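Local coordinates for putative enoyl-CoA hydratase/isomerase (Mycobacterium abscessus, PDB 4MI2), which probably isomerises the epoxide of ring-1,2-epoxyphenylacetyl-CoA during phenylacetate degradation, as a member of the crotonase family, at the interface of chains A and B. Sequence-based numbering; all coordinates share one arbitrary frame. Chains: chain A/B, Putative enoyl-CoA hydratase/isomerase.

The interface of chains A and B. Residues chain A 127, 129, 159, 184, 187; chain B 162-163, 166.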
ATOM      1  N   ASP A 127      15.851   6.508   1.660  1.00 15.47           N
ATOM      2  CA  ASP A 127      14.833   6.439   2.718  1.00 15.50           C
ATOM      3  C   ASP A 127      14.021   7.736   2.846  1.00 15.55           C
ATOM      4  O   ASP A 127      12.822   7.701   3.073  1.00 15.49           O
ATOM      5  CB  ASP A 127      15.502   6.142   4.056  1.00 15.66           C
ATOM      6  CG  ASP A 127      16.391   4.930   3.988  1.00 15.90           C
ATOM      7  OD1 ASP A 127      15.888   3.858   3.613  1.00 15.81           O
ATOM      8  OD2 ASP A 127      17.602   5.055   4.268  1.00 16.20           O
ATOM      9  N   ARG A 129      13.284  11.621   1.057  1.00 16.79           N
ATOM     10  CA  ARG A 129      13.352  12.310  -0.228  1.00 17.24           C
ATOM     11  C   ARG A 129      12.852  13.736  -0.087  1.00 17.33           C
ATOM     12  O   ARG A 129      11.702  13.969   0.310  1.00 17.10           O
ATOM     13  CB  ARG A 129      12.528  11.567  -1.278  1.00 17.46           C
ATOM     14  CG  ARG A 129      13.184  10.282  -1.764  1.00 17.94           C
ATOM     15  CD  ARG A 129      12.259   9.416  -2.602  1.00 18.04           C
ATOM     16  NE  ARG A 129      11.242   8.824  -1.763  1.00 18.21           N
ATOM     17  CZ  ARG A 129      11.429   7.768  -0.982  1.00 18.38           C
ATOM     18  NH1 ARG A 129      12.605   7.174  -0.936  1.00 18.88           N
ATOM     19  NH2 ARG A 129      10.440   7.324  -0.232  1.00 18.28           N
ATOM     20  N   LEU A 159       5.760   2.788  -3.139  1.00 17.03           N
ATOM     21  CA  LEU A 159       5.697   4.118  -2.539  1.00 16.95           C
ATOM     22  C   LEU A 159       4.375   4.846  -2.797  1.00 16.88           C
ATOM     23  O   LEU A 159       3.902   5.559  -1.922  1.00 16.70           O
ATOM     24  CB  LEU A 159       6.850   4.986  -3.030  1.00 16.93           C
ATOM     25  CG  LEU A 159       8.226   4.638  -2.479  1.00 17.05           C
ATOM     26  CD1 LEU A 159       9.248   5.608  -3.049  1.00 17.11           C
ATOM     27  CD2 LEU A 159       8.249   4.678  -0.957  1.00 17.18           C
ATOM     28  N   GLY A 184       2.837  10.430  -1.779  1.00 18.53           N
ATOM     29  CA  GLY A 184       3.778   9.704  -0.927  1.00 18.36           C
ATOM     30  C   GLY A 184       5.124   9.389  -1.585  1.00 18.23           C
ATOM     31  O   GLY A 184       5.922   8.614  -1.043  1.00 17.87           O
ATOM     32  N   HIS A 187       8.959  13.216   0.773  1.00 19.41           N
ATOM     33  CA  HIS A 187       8.588  13.590   2.142  1.00 19.68           C
ATOM     34  C   HIS A 187       8.345  15.079   2.326  1.00 20.38           C
ATOM     35  O   HIS A 187       7.568  15.473   3.186  1.00 20.17           O
ATOM     36  CB  HIS A 187       9.658  13.116   3.132  1.00 19.27           C
ATOM     37  CG  HIS A 187       9.782  11.627   3.199  1.00 18.74           C
ATOM     38  ND1 HIS A 187      10.510  10.903   2.280  1.00 18.33           N
ATOM     39  CD2 HIS A 187       9.256  10.724   4.057  1.00 18.49           C
ATOM     40  CE1 HIS A 187      10.428   9.619   2.569  1.00 18.23           C
ATOM     41  NE2 HIS A 187       9.679   9.482   3.647  1.00 18.37           N
TER
ATOM     42  N   ALA B 162       4.828   3.401   3.093  1.00 16.77           N
ATOM     43  CA  ALA B 162       6.228   3.276   3.488  1.00 16.64           C
ATOM     44  C   ALA B 162       6.922   4.629   3.720  1.00 16.81           C
ATOM     45  O   ALA B 162       7.756   4.752   4.618  1.00 16.47           O
ATOM     46  CB  ALA B 162       6.986   2.470   2.446  1.00 16.72           C
ATOM     47  N   SER B 163       6.584   5.638   2.920  1.00 17.23           N
ATOM     48  CA  SER B 163       7.201   6.960   3.079  1.00 17.59           C
ATOM     49  C   SER B 163       6.903   7.567   4.438  1.00 17.34           C
ATOM     50  O   SER B 163       7.816   7.928   5.187  1.00 17.09           O
ATOM     51  CB  SER B 163       6.752   7.936   1.976  1.00 18.22           C
ATOM     52  OG  SER B 163       7.513   7.721   0.803  1.00 18.75           O
ATOM     53  N   THR B 166       8.225   5.594   7.435  1.00 16.01           N
ATOM     54  CA  THR B 166       9.678   5.762   7.553  1.00 16.15           C
ATOM     55  C   THR B 166      10.048   7.115   8.192  1.00 16.33           C
ATOM     56  O   THR B 166      10.937   7.181   9.031  1.00 16.32           O
ATOM     57  CB  THR B 166      10.393   5.550   6.189  1.00 16.36           C
ATOM     58  OG1 THR B 166      10.226   4.189   5.784  1.00 16.22           O
ATOM     59  CG2 THR B 166      11.892   5.825   6.284  1.00 16.51           C
TER
HETATM   60  O   HOH W   1       4.449   5.611   0.668  1.00 21.35           O
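B:Ser163, in the first turn of helix 162-171 of chain B, inserts its side chain among A:Gly184, A:Arg129, A:Leu159 and A:His187. Its hydroxyl OG lies beside its own backbone N and anti to the carbonyl carbon (chi1 -82°), which points it into chain A. There OG donates a hydrogen bond to the backbone carbonyl O of A:Gly184 at 2.6 Å. The approach is near the line of that carbonyl, with a C=O...OG angle of 157°. The same hydroxyl accepts a hydrogen bond from the guanidinium NH2 of A:Arg129, 3.1 Å from OG. The oxygen meets the guanidinium at its edge, in the plane of the group. A bend at chi3 brings the guanidinium round to this hydroxyl. A:Leu159 lays its methyl CD1 over one guanidinium face, 3.5 Å above the plane and toward the rim. Its other methyl, CD2, packs against B:Ser163 OG at 3.6 Å.

A:His187 takes the backbone side of the serine. Its NE2 donates to B:Ser163 O at 2.9 Å, from above the carbonyl plane and with a bent geometry (134° at H). The other ring nitrogen, ND1, accepts from the backbone N of A:Arg129 at 3.1 Å, a donor tilted from the ring plane. These two bonds should limit rotation of the imidazole and favour a proton on NE2.

Water 1 links the backbone N of B:Ser163 to the carbonyl O of A:Leu159. At the margin, B:Thr166 turns its methyl CG2 toward A:Asp127 O, while its hydroxyl OG1 bonds back to B:Ala162 O within the helix.

The patch fastens the start of a chain B helix to chain A. It probably helps hold together the trimer of the deposited assembly, an arrangement in keeping with the crotonase family.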